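Local structure of deseasin MCP-01 (Pseudoalteromonas sp., 3VV3) at residues A[14-19]-A[26-31]; A[226-231]-A[248-253]; A[155-160]-A[190-195]; A[43-48]-A[162-167]. The protein probably hydrolyses peptide bonds, collagen included, as the calcium-binding catalytic domain of a serine protease of the subtilisin family. All blocks are in the same frame, centred on the assembly; numbering follows the deposited sequence.

Contact 1 of 4, residues A[14-19]-A[26-31]; sequences GLNNEG and DADIDA. With CA (calcium ion), chain D; CA (calcium ion), chain E.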
loop_
_atom_site.group_PDB
_atom_site.type_symbol
_atom_site.label_atom_id
_atom_site.label_comp_id
_atom_site.label_asym_id
_atom_site.label_seq_id
_atom_site.Cartn_x
_atom_site.Cartn_y
_atom_site.Cartn_z
ATOM N N GLY A 14 1.046 -17.511 -7.425
ATOM C CA GLY A 14 2.299 -17.661 -6.705
ATOM C C GLY A 14 2.513 -19.072 -6.185
ATOM O O GLY A 14 3.646 -19.537 -6.069
ATOM N N LEU A 15 1.418 -19.748 -5.859
ATOM C CA LEU A 15 1.495 -21.119 -5.356
ATOM C C LEU A 15 1.531 -22.106 -6.520
ATOM O O LEU A 15 2.271 -23.106 -6.506
ATOM C CB LEU A 15 0.301 -21.434 -4.446
ATOM C CG LEU A 15 0.082 -20.531 -3.224
ATOM C CD1 LEU A 15 -1.088 -21.042 -2.390
ATOM C CD2 LEU A 15 1.352 -20.463 -2.379
ATOM N N ASN A 16 0.727 -21.812 -7.536
ATOM C CA ASN A 16 0.659 -22.655 -8.724
ATOM C C ASN A 16 0.294 -21.812 -9.941
ATOM O O ASN A 16 -0.784 -21.231 -9.999
ATOM C CB ASN A 16 -0.370 -23.765 -8.522
ATOM C CG ASN A 16 -0.362 -24.779 -9.650
ATOM O OD1 ASN A 16 -1.333 -24.898 -10.404
ATOM N ND2 ASN A 16 0.737 -25.510 -9.773
ATOM N N ASN A 17 1.215 -21.739 -10.894
ATOM C CA ASN A 17 1.057 -20.895 -12.071
ATOM C C ASN A 17 1.035 -21.774 -13.322
ATOM O O ASN A 17 2.016 -22.458 -13.615
ATOM C CB ASN A 17 2.236 -19.919 -12.139
ATOM C CG ASN A 17 2.016 -18.780 -13.122
ATOM O OD1 ASN A 17 1.076 -18.788 -13.922
ATOM N ND2 ASN A 17 2.901 -17.792 -13.067
ATOM N N GLU A 18 -0.084 -21.785 -14.018
ATOM C CA GLU A 18 -0.231 -22.443 -15.324
ATOM C C GLU A 18 -0.439 -21.424 -16.430
ATOM O O GLU A 18 -0.773 -21.767 -17.524
ATOM C CB GLU A 18 -1.425 -23.367 -15.363
ATOM C CG GLU A 18 -1.704 -24.033 -14.073
ATOM C CD GLU A 18 -1.228 -25.441 -14.023
ATOM O OE1 GLU A 18 -0.216 -25.686 -14.635
ATOM O OE2 GLU A 18 -1.875 -26.265 -13.350
ATOM N N GLY A 19 -0.165 -20.178 -16.101
ATOM C CA GLY A 19 -0.396 -19.091 -17.037
ATOM C C GLY A 19 -1.800 -18.524 -16.942
ATOM O O GLY A 19 -2.199 -17.684 -17.752
ATOM N N ASP A 26 4.629 -22.124 -14.639
ATOM C CA ASP A 26 5.696 -22.536 -13.716
ATOM C C ASP A 26 6.492 -21.410 -13.056
ATOM O O ASP A 26 7.484 -21.674 -12.365
ATOM C CB ASP A 26 6.647 -23.578 -14.317
ATOM C CG ASP A 26 7.312 -24.421 -13.241
ATOM O OD1 ASP A 26 6.613 -24.765 -12.270
ATOM O OD2 ASP A 26 8.515 -24.719 -13.348
ATOM N N ALA A 27 6.075 -20.165 -13.275
ATOM C CA ALA A 27 6.612 -19.053 -12.503
ATOM C C ALA A 27 5.859 -19.052 -11.180
ATOM O O ALA A 27 4.877 -18.338 -11.010
ATOM C CB ALA A 27 6.418 -17.737 -13.234
ATOM N N ASP A 28 6.309 -19.895 -10.260
ATOM C CA ASP A 28 5.607 -20.119 -9.001
ATOM C C ASP A 28 6.544 -20.837 -8.041
ATOM O O ASP A 28 7.682 -21.148 -8.392
ATOM C CB ASP A 28 4.303 -20.911 -9.213
ATOM C CG ASP A 28 4.537 -22.296 -9.810
ATOM O OD1 ASP A 28 5.449 -23.004 -9.332
ATOM O OD2 ASP A 28 3.799 -22.672 -10.747
ATOM N N ILE A 29 6.073 -21.090 -6.825
ATOM C CA ILE A 29 6.930 -21.686 -5.807
ATOM C C ILE A 29 6.766 -23.201 -5.708
ATOM O O ILE A 29 7.330 -23.831 -4.815
ATOM C CB ILE A 29 6.718 -21.017 -4.408
ATOM C CG1 ILE A 29 5.360 -21.402 -3.800
ATOM C CG2 ILE A 29 6.873 -19.507 -4.528
ATOM C CD1 ILE A 29 5.175 -20.928 -2.355
ATOM N N ASP A 30 6.006 -23.782 -6.636
ATOM C CA ASP A 30 5.785 -25.231 -6.656
ATOM C C ASP A 30 5.151 -25.731 -5.356
ATOM O O ASP A 30 5.593 -26.739 -4.792
ATOM C CB ASP A 30 7.100 -25.995 -6.916
ATOM C CG ASP A 30 7.509 -26.005 -8.394
ATOM O OD1 ASP A 30 6.649 -25.760 -9.262
ATOM O OD2 ASP A 30 8.688 -26.279 -8.684
ATOM N N ALA A 31 4.110 -25.043 -4.890
ATOM C CA ALA A 31 3.455 -25.410 -3.635
ATOM C C ALA A 31 2.750 -26.775 -3.681
ATOM O O ALA A 31 2.872 -27.557 -2.743
ATOM C CB ALA A 31 2.486 -24.319 -3.188
HETATM CA CA CA D . 4.816 -25.033 -10.868
HETATM CA CA CA E . 8.531 -25.823 -11.090
HETATM O O HOH W 1 3.251 -24.802 -12.561
HETATM O O HOH W 2 4.610 -27.290 -11.375
HETATM O O HOH W 3 3.250 -25.741 -8.946
HETATM O O HOH W 4 7.501 -27.756 -11.600
HETATM O O HOH W 5 10.253 -27.454 -11.831
#
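Asn17 and Asp28 meet in the tightly packed part of the contact. Asn17 N gives a hydrogen bond to Asp28 OD2 at 2.8 Å, meeting the anti side of the carboxylate 26° out of its plane, while both oxygens of the same group hold a calcium ion. The Asn17 side chain, with CG anti to its backbone N (chi1 -166°), sends ND2 to Ala27 O at 2.9 Å, and that oxygen lies in the plane of the amide. ND2 has a second acceptor in Ser230 O, and OD1 takes Gly19 N in an Asx turn, so both ends of the amide are fixed. An alanine here would probably leave Ala27 O, Ser230 O and Gly19 N without these mates and let the turn at Gly19 move. Away from the ions, Leu15 CD2 lies 3.9 Å from Ile29 CD1, the side chains running side by side. The other flank is watery: three waters complete the first calcium and two more bind the second. One of the three also donates to Asn17 O at 2.9 Å. Asp30 OD2 bonds Asn320. Asp26 OD1 and Asp30 OD1 bridge the ions and Asp28 holds one of them, a two-calcium site built on alternate aspartates.

Contact 2 of 4, residues A[226-231]-A[248-253]; sequences ASTDSR and GAPGSG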
loop_
_atom_site.group_PDB
_atom_site.type_symbol
_atom_site.label_atom_id
_atom_site.label_comp_id
_atom_site.label_asym_id
_atom_site.label_seq_id
_atom_site.Cartn_x
_atom_site.Cartn_y
_atom_site.Cartn_z
ATOM N N ALA A 226 12.783 -9.562 -2.069
ATOM C CA ALA A 226 12.281 -8.777 -3.197
ATOM C C ALA A 226 11.051 -9.470 -3.758
ATOM O O ALA A 226 10.820 -10.661 -3.499
ATOM C CB ALA A 226 13.362 -8.634 -4.281
ATOM N N SER A 227 10.273 -8.736 -4.550
ATOM C CA SER A 227 9.040 -9.260 -5.119
ATOM C C SER A 227 9.209 -9.671 -6.583
ATOM O O SER A 227 9.894 -9.000 -7.352
ATOM C CB SER A 227 7.928 -8.210 -5.009
ATOM O OG SER A 227 6.751 -8.652 -5.666
ATOM N N THR A 228 8.564 -10.774 -6.952
ATOM C CA THR A 228 8.511 -11.233 -8.343
ATOM C C THR A 228 7.070 -11.306 -8.833
ATOM O O THR A 228 6.121 -11.299 -8.034
ATOM C CB THR A 228 9.186 -12.616 -8.509
ATOM O OG1 THR A 228 8.495 -13.598 -7.718
ATOM C CG2 THR A 228 10.639 -12.555 -8.072
ATOM N N ASP A 229 6.902 -11.389 -10.153
ATOM C CA ASP A 229 5.576 -11.413 -10.750
ATOM C C ASP A 229 5.272 -12.724 -11.483
ATOM O O ASP A 229 6.060 -13.678 -11.452
ATOM C CB ASP A 229 5.354 -10.200 -11.675
ATOM C CG ASP A 229 6.236 -10.229 -12.925
ATOM O OD1 ASP A 229 6.701 -11.317 -13.328
ATOM O OD2 ASP A 229 6.459 -9.143 -13.511
ATOM N N SER A 230 4.116 -12.765 -12.131
ATOM C CA SER A 230 3.637 -14.004 -12.741
ATOM C C SER A 230 4.432 -14.419 -13.982
ATOM O O SER A 230 4.194 -15.494 -14.527
ATOM C CB SER A 230 2.164 -13.878 -13.118
ATOM O OG SER A 230 1.998 -12.873 -14.109
ATOM N N ARG A 231 5.337 -13.560 -14.438
ATOM C CA ARG A 231 6.235 -13.902 -15.544
ATOM C C ARG A 231 7.636 -14.223 -15.020
ATOM O O ARG A 231 8.580 -14.389 -15.793
ATOM C CB ARG A 231 6.309 -12.766 -16.577
ATOM C CG ARG A 231 5.045 -12.574 -17.403
ATOM C CD ARG A 231 3.973 -11.835 -16.604
ATOM N NE ARG A 231 4.230 -10.397 -16.529
ATOM C CZ ARG A 231 3.754 -9.602 -15.576
ATOM N NH1 ARG A 231 3.027 -10.112 -14.593
ATOM N NH2 ARG A 231 4.027 -8.301 -15.593
ATOM N N GLY A 248 14.019 -13.535 -4.019
ATOM C CA GLY A 248 12.704 -13.027 -4.370
ATOM C C GLY A 248 11.605 -14.052 -4.167
ATOM O O GLY A 248 11.882 -15.241 -4.039
ATOM N N ALA A 249 10.360 -13.588 -4.127
ATOM C CA ALA A 249 9.192 -14.461 -4.045
ATOM C C ALA A 249 7.988 -13.702 -4.608
ATOM O O ALA A 249 8.028 -12.474 -4.721
ATOM C CB ALA A 249 8.933 -14.905 -2.596
ATOM N N PRO A 250 6.915 -14.418 -4.959
ATOM C CA PRO A 250 5.757 -13.759 -5.575
ATOM C C PRO A 250 5.138 -12.647 -4.713
ATOM O O PRO A 250 4.746 -12.874 -3.554
ATOM C CB PRO A 250 4.760 -14.912 -5.760
ATOM C CG PRO A 250 5.627 -16.111 -5.918
ATOM C CD PRO A 250 6.763 -15.885 -4.942
ATOM N N GLY A 251 5.029 -11.455 -5.292
ATOM C CA GLY A 251 4.410 -10.338 -4.595
ATOM C C GLY A 251 3.519 -9.463 -5.462
ATOM O O GLY A 251 2.920 -8.514 -4.966
ATOM N N SER A 252 3.442 -9.773 -6.758
ATOM C CA SER A 252 2.600 -9.006 -7.684
ATOM C C SER A 252 1.227 -9.654 -7.842
ATOM O O SER A 252 1.121 -10.779 -8.340
ATOM C CB SER A 252 3.259 -8.907 -9.069
ATOM O OG SER A 252 4.456 -8.154 -9.026
ATOM N N GLY A 253 0.182 -8.942 -7.428
ATOM C CA GLY A 253 -1.182 -9.418 -7.604
ATOM C C GLY A 253 -1.474 -10.661 -6.784
ATOM O O GLY A 253 -1.827 -11.717 -7.326
HETATM O O HOH W 6 1.794 -11.099 -11.262
#
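Strands 226-228 and 248-250 run parallel with axes 4.3 Å apart at closest approach and directions 45° apart, Ala226 pairing with Gly248 and Thr228 with Pro250. They are the last two strands of the seven-stranded parallel sheet of the subtilase alpha/beta fold, 247-250 being outermost. Ala249 is bonded through both its N and its O, to Ala226 O and Thr228 N. Past the strand, Thr228 O accepts from Gly251 N, a nearly straight bond of 3.0 Å in the carbonyl plane, and weakly from Ser252 N. Ser227 OG, anti to its backbone N (chi1 175°), comes to 3.1 Å from Gly251 CA; a CB on Gly251 would fall 2.3 Å from that oxygen and clash. Ser227 OG and Ser252 OG both hydrogen-bond Ser235 OG. A CB on Gly248 would likewise be tight, 3.0 Å from Thr228 CG2. Beyond the sheet Asp229 CB rests against Ser252 OG at 3.5 Å, and Asp229 OD1 accepts from Arg231 N in an Asx turn. Arg231 NH1 pairs in plane with Ser230 OG and forms a salt bridge to Asp141 of the second subunit. A water joins the loops, accepting from Ser230 N at 3.0 Å and donating to Ser252 O at 3.0 Å.

Contact 3 of 4, residues A[155-160]-A[190-195]; sequences YMVGLK and EQADIL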
loop_
_atom_site.group_PDB
_atom_site.type_symbol
_atom_site.label_atom_id
_atom_site.label_comp_id
_atom_site.label_asym_id
_atom_site.label_seq_id
_atom_site.Cartn_x
_atom_site.Cartn_y
_atom_site.Cartn_z
ATOM N N TYR A 155 8.042 -9.397 22.451
ATOM C CA TYR A 155 6.929 -10.277 22.832
ATOM C C TYR A 155 7.093 -11.656 22.213
ATOM O O TYR A 155 6.947 -12.678 22.889
ATOM C CB TYR A 155 5.590 -9.673 22.392
ATOM C CG TYR A 155 4.382 -10.583 22.533
ATOM C CD1 TYR A 155 3.773 -10.776 23.770
ATOM C CD2 TYR A 155 3.815 -11.205 21.419
ATOM C CE1 TYR A 155 2.656 -11.598 23.906
ATOM C CE2 TYR A 155 2.688 -12.028 21.549
ATOM C CZ TYR A 155 2.119 -12.213 22.795
ATOM O OH TYR A 155 1.006 -13.010 22.934
ATOM N N MET A 156 7.398 -11.676 20.921
ATOM C CA MET A 156 7.580 -12.930 20.197
ATOM C C MET A 156 8.772 -13.712 20.744
ATOM O O MET A 156 8.711 -14.940 20.885
ATOM C CB MET A 156 7.768 -12.648 18.694
ATOM C CG MET A 156 6.568 -11.955 18.038
ATOM S SD MET A 156 5.152 -13.064 17.837
ATOM C CE MET A 156 3.993 -11.956 17.031
ATOM N N VAL A 157 9.864 -13.010 21.029
ATOM C CA VAL A 157 11.045 -13.665 21.596
ATOM C C VAL A 157 10.707 -14.237 22.968
ATOM O O VAL A 157 11.132 -15.341 23.305
ATOM C CB VAL A 157 12.234 -12.708 21.694
ATOM C CG1 VAL A 157 13.389 -13.361 22.457
ATOM C CG2 VAL A 157 12.667 -12.274 20.284
ATOM N N GLY A 158 9.916 -13.497 23.739
ATOM C CA GLY A 158 9.419 -13.989 25.017
ATOM C C GLY A 158 8.672 -15.312 24.875
ATOM O O GLY A 158 8.889 -16.250 25.646
ATOM N N LEU A 159 7.791 -15.401 23.883
ATOM C CA LEU A 159 7.037 -16.638 23.676
ATOM C C LEU A 159 7.991 -17.802 23.379
ATOM O O LEU A 159 7.879 -18.891 23.961
ATOM C CB LEU A 159 6.027 -16.476 22.537
ATOM C CG LEU A 159 4.837 -15.537 22.754
ATOM C CD1 LEU A 159 3.952 -15.507 21.496
ATOM C CD2 LEU A 159 4.017 -15.979 23.962
ATOM N N LYS A 160 8.932 -17.558 22.478
ATOM C CA LYS A 160 9.893 -18.574 22.071
ATOM C C LYS A 160 10.741 -19.017 23.269
ATOM O O LYS A 160 10.931 -20.214 23.494
ATOM C CB LYS A 160 10.773 -18.043 20.928
ATOM C CG LYS A 160 11.996 -18.912 20.588
ATOM C CD LYS A 160 11.580 -20.303 20.141
ATOM C CE LYS A 160 12.768 -21.133 19.671
ATOM N NZ LYS A 160 13.803 -21.302 20.744
ATOM N N GLU A 190 17.749 -13.464 17.234
ATOM C CA GLU A 190 18.708 -14.431 16.703
ATOM C C GLU A 190 19.160 -15.406 17.782
ATOM O O GLU A 190 19.281 -16.601 17.530
ATOM C CB GLU A 190 19.935 -13.752 16.076
ATOM C CG GLU A 190 20.870 -14.778 15.419
ATOM C CD GLU A 190 22.050 -14.162 14.691
ATOM O OE1 GLU A 190 22.239 -12.932 14.773
ATOM O OE2 GLU A 190 22.796 -14.926 14.034
ATOM N N GLN A 191 19.413 -14.907 18.986
ATOM C CA GLN A 191 19.867 -15.796 20.052
ATOM C C GLN A 191 18.762 -16.795 20.414
ATOM O O GLN A 191 19.043 -17.884 20.920
ATOM C CB GLN A 191 20.333 -15.013 21.294
ATOM C CG GLN A 191 21.246 -13.813 21.009
ATOM C CD GLN A 191 22.384 -14.115 20.038
ATOM O OE1 GLN A 191 23.188 -15.026 20.255
ATOM N NE2 GLN A 191 22.467 -13.328 18.962
ATOM N N ALA A 192 17.512 -16.426 20.129
ATOM C CA ALA A 192 16.359 -17.295 20.384
ATOM C C ALA A 192 16.029 -18.238 19.220
ATOM O O ALA A 192 15.027 -18.960 19.261
ATOM C CB ALA A 192 15.131 -16.456 20.747
ATOM N N ASP A 193 16.866 -18.218 18.185
ATOM C CA ASP A 193 16.719 -19.074 16.998
ATOM C C ASP A 193 15.518 -18.713 16.133
ATOM O O ASP A 193 14.822 -19.591 15.616
ATOM C CB ASP A 193 16.686 -20.560 17.380
ATOM C CG ASP A 193 17.924 -20.990 18.163
ATOM O OD1 ASP A 193 19.047 -20.621 17.766
ATOM O OD2 ASP A 193 17.766 -21.700 19.181
ATOM N N ILE A 194 15.304 -17.413 15.957
ATOM C CA ILE A 194 14.177 -16.921 15.172
ATOM C C ILE A 194 14.667 -16.296 13.867
ATOM O O ILE A 194 15.633 -15.535 13.856
ATOM C CB ILE A 194 13.370 -15.886 15.977
ATOM C CG1 ILE A 194 12.811 -16.546 17.242
ATOM C CG2 ILE A 194 12.236 -15.284 15.127
ATOM C CD1 ILE A 194 12.108 -15.575 18.191
ATOM N N LEU A 195 13.994 -16.642 12.776
ATOM C CA LEU A 195 14.295 -16.089 11.463
ATOM C C LEU A 195 13.421 -14.861 11.255
ATOM O O LEU A 195 12.209 -14.930 11.430
ATOM C CB LEU A 195 13.975 -17.129 10.390
ATOM C CG LEU A 195 14.191 -16.739 8.928
ATOM C CD1 LEU A 195 15.678 -16.728 8.615
ATOM C CD2 LEU A 195 13.456 -17.726 8.026
HETATM O O HOH W 7 15.674 -23.333 20.011
#
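The C-terminal ends of two helices meet here: helix 146-161, and helix 180-191 of the right-handed beta-alpha-beta unit that links strand 166-171 to strand 195-199. The latter helix closes in a Schellman motif, Asp193 taking a positive phi of 69°, and the turn presents Ala192 and Ile194 to Val157 and Lys160. Val157 uses both methyls, CG1 lying 3.9 Å from Ala192 CB and CG2 3.9 Å from Ile194 CD1, which is also 3.9 Å from Lys160 CB. Lys160 reaches round the carbonyl of Ala192: CG, anti to the backbone N (chi1 169°), touches Ala192 CB and passes 3.3 Å from Ala192 O, and the bends at chi2 and chi4 bring NZ to 3.0 Å from that oxygen in a weak hydrogen bond. A water accepts from Lys160 NZ at 2.9 Å and donates to Asp193 OD2; NZ and OD2 are 4.3 Å apart, beyond a salt bridge. An alanine in place of Lys160 would probably leave Ala192 O without its ammonium partner and Asp193 without its opposite charge, opening a gap beside Ala192 CB. The ammonium sits at the C-terminal end of helix 180-191, where its charge is likely to offset that end's partial negative charge.

Contact 4 of 4, residues A[43-48]-A[162-167]; sequences DVVVGV and AGVNLR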
loop_
_atom_site.group_PDB
_atom_site.type_symbol
_atom_site.label_atom_id
_atom_site.label_comp_id
_atom_site.label_asym_id
_atom_site.label_seq_id
_atom_site.Cartn_x
_atom_site.Cartn_y
_atom_site.Cartn_z
ATOM N N ASP A 43 1.762 -27.201 15.081
ATOM C CA ASP A 43 2.824 -27.106 16.080
ATOM C C ASP A 43 3.910 -26.099 15.717
ATOM O O ASP A 43 4.711 -25.717 16.574
ATOM C CB ASP A 43 3.458 -28.467 16.339
ATOM C CG ASP A 43 2.662 -29.290 17.328
ATOM O OD1 ASP A 43 1.774 -28.725 18.005
ATOM O OD2 ASP A 43 2.938 -30.492 17.441
ATOM N N VAL A 44 3.935 -25.677 14.455
ATOM C CA VAL A 44 4.861 -24.632 14.015
ATOM C C VAL A 44 4.186 -23.276 14.169
ATOM O O VAL A 44 3.088 -23.071 13.667
ATOM C CB VAL A 44 5.276 -24.839 12.538
ATOM C CG1 VAL A 44 6.149 -23.678 12.051
ATOM C CG2 VAL A 44 6.015 -26.155 12.371
ATOM N N VAL A 45 4.838 -22.351 14.867
ATOM C CA VAL A 45 4.221 -21.069 15.161
ATOM C C VAL A 45 4.934 -19.962 14.398
ATOM O O VAL A 45 6.155 -19.887 14.402
ATOM C CB VAL A 45 4.252 -20.774 16.676
ATOM C CG1 VAL A 45 3.478 -19.503 16.981
ATOM C CG2 VAL A 45 3.676 -21.959 17.448
ATOM N N VAL A 46 4.159 -19.122 13.721
ATOM C CA VAL A 46 4.718 -17.994 12.990
ATOM C C VAL A 46 4.150 -16.698 13.553
ATOM O O VAL A 46 2.941 -16.570 13.726
ATOM C CB VAL A 46 4.369 -18.065 11.489
ATOM C CG1 VAL A 46 4.957 -16.866 10.752
ATOM C CG2 VAL A 46 4.894 -19.355 10.876
ATOM N N GLY A 47 5.017 -15.730 13.828
ATOM C CA GLY A 47 4.560 -14.443 14.319
ATOM C C GLY A 47 4.412 -13.445 13.188
ATOM O O GLY A 47 5.288 -13.344 12.328
ATOM N N VAL A 48 3.296 -12.718 13.182
ATOM C CA VAL A 48 3.072 -11.672 12.181
ATOM C C VAL A 48 3.041 -10.323 12.889
ATOM O O VAL A 48 2.164 -10.068 13.715
ATOM C CB VAL A 48 1.758 -11.893 11.398
ATOM C CG1 VAL A 48 1.468 -10.703 10.477
ATOM C CG2 VAL A 48 1.820 -13.198 10.618
ATOM N N ALA A 162 9.961 -19.016 26.276
ATOM C CA ALA A 162 9.108 -19.757 27.203
ATOM C C ALA A 162 8.749 -21.148 26.687
ATOM O O ALA A 162 8.080 -21.915 27.375
ATOM C CB ALA A 162 7.842 -18.962 27.507
ATOM N N GLY A 163 9.182 -21.470 25.470
ATOM C CA GLY A 163 8.972 -22.803 24.935
ATOM C C GLY A 163 7.974 -22.899 23.790
ATOM O O GLY A 163 7.710 -23.991 23.299
ATOM N N VAL A 164 7.407 -21.773 23.371
ATOM C CA VAL A 164 6.531 -21.770 22.198
ATOM C C VAL A 164 7.380 -22.034 20.957
ATOM O O VAL A 164 8.454 -21.468 20.819
ATOM C CB VAL A 164 5.779 -20.429 22.046
ATOM C CG1 VAL A 164 4.958 -20.429 20.753
ATOM C CG2 VAL A 164 4.882 -20.174 23.261
ATOM N N ASN A 165 6.910 -22.907 20.067
ATOM C CA ASN A 165 7.717 -23.311 18.914
ATOM C C ASN A 165 7.684 -22.264 17.800
ATOM O O ASN A 165 7.295 -22.547 16.667
ATOM C CB ASN A 165 7.264 -24.672 18.388
ATOM C CG ASN A 165 8.205 -25.241 17.351
ATOM O OD1 ASN A 165 9.413 -24.993 17.382
ATOM N ND2 ASN A 165 7.652 -26.007 16.415
ATOM N N LEU A 166 8.113 -21.055 18.140
ATOM C CA LEU A 166 8.030 -19.909 17.245
ATOM C C LEU A 166 9.426 -19.541 16.749
ATOM O O LEU A 166 10.242 -19.017 17.511
ATOM C CB LEU A 166 7.412 -18.742 18.022
ATOM C CG LEU A 166 7.035 -17.450 17.298
ATOM C CD1 LEU A 166 6.224 -16.598 18.262
ATOM C CD2 LEU A 166 8.272 -16.684 16.838
ATOM N N ARG A 167 9.706 -19.820 15.474
ATOM C CA ARG A 167 11.031 -19.582 14.914
ATOM C C ARG A 167 11.016 -18.752 13.639
ATOM O O ARG A 167 12.043 -18.626 12.971
ATOM C CB ARG A 167 11.758 -20.911 14.658
ATOM C CG ARG A 167 12.052 -21.679 15.951
ATOM C CD ARG A 167 13.029 -22.809 15.692
ATOM N NE ARG A 167 14.241 -22.302 15.060
ATOM C CZ ARG A 167 15.113 -23.056 14.399
ATOM N NH1 ARG A 167 14.919 -24.367 14.288
ATOM N NH2 ARG A 167 16.174 -22.493 13.842
HETATM O O HOH W 8 8.409 -21.213 13.432
#
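Val45 O is gripped from two directions: a water donates to it at 2.8 Å, and the CA of Leu166 makes a CA-H...O contact of 3.4 Å, with 159° at the hydrogen. The water also accepts from Arg167 N at 2.8 Å, and this bridge replaces a direct bond, since Val45 O and Arg167 N stand 3.7 Å apart. The other polar backbone atom of Val45 bonds directly, N to Asn165 O at 3.1 Å. Asn165 is the centre of an inverse gamma turn. Its side chain stretches back past the start of the pairing: with CG anti to the backbone N (chi1 -170°), ND2 reaches Asp43 O at 3.0 Å. The acceptor lies close to the amide plane, whereas the donor stands above the carbonyl plane, 44° out of it. The two segments are the entrances of neighbouring strands, 45-50 and 166-171, in the central parallel sheet of the subtilase fold; farther along, Gly47 makes backbone hydrogen bonds with Val168 and Asn170. The first of these strands runs on to what is probably the catalytic aspartate, as in subtilisins. On the apolar side Val45 uses both methyls, CG2 lying 3.9 Å from Val164 CG1 and CG1 near Leu166 CG and CB. Val45 CB is 4.0 Å from Leu166 CB, and the valine crosses each partner at about a right angle. Behind them Met156 and Leu159 of helix 146-161 pack on Leu166, and Val133 of strand 131-136 touches both Val45 and Leu166. The guanidinium of Arg167 leads away from Val45, its NE bonding Asp193 O.

Overall arrangement
The four contacts form two neighbouring pairs on opposite sides of the chain's centre. Contacts 1 and 2 lie 11 Å apart between centres and touch, Gly14 CA and Ile29 packing on Pro250, so the calcium-bound loops rest against the last strand of the sheet. Contacts 3 and 4, centres 8 Å apart, are built from consecutive elements, helix 146-161, strand 166-171 and helix 180-191, and Leu195 N probably bonds Arg167 O. Contacts 2 and 4 reach the same sheet, 26 Å apart between centres. Contacts 1, 2 and 3 are buried, contact 4 only partly, with Asp43 and Asn165 exposed. Chemistry follows: metal and carboxylates in 1, backbone bonds and serines in 2, aliphatic groups with one lysine in 3.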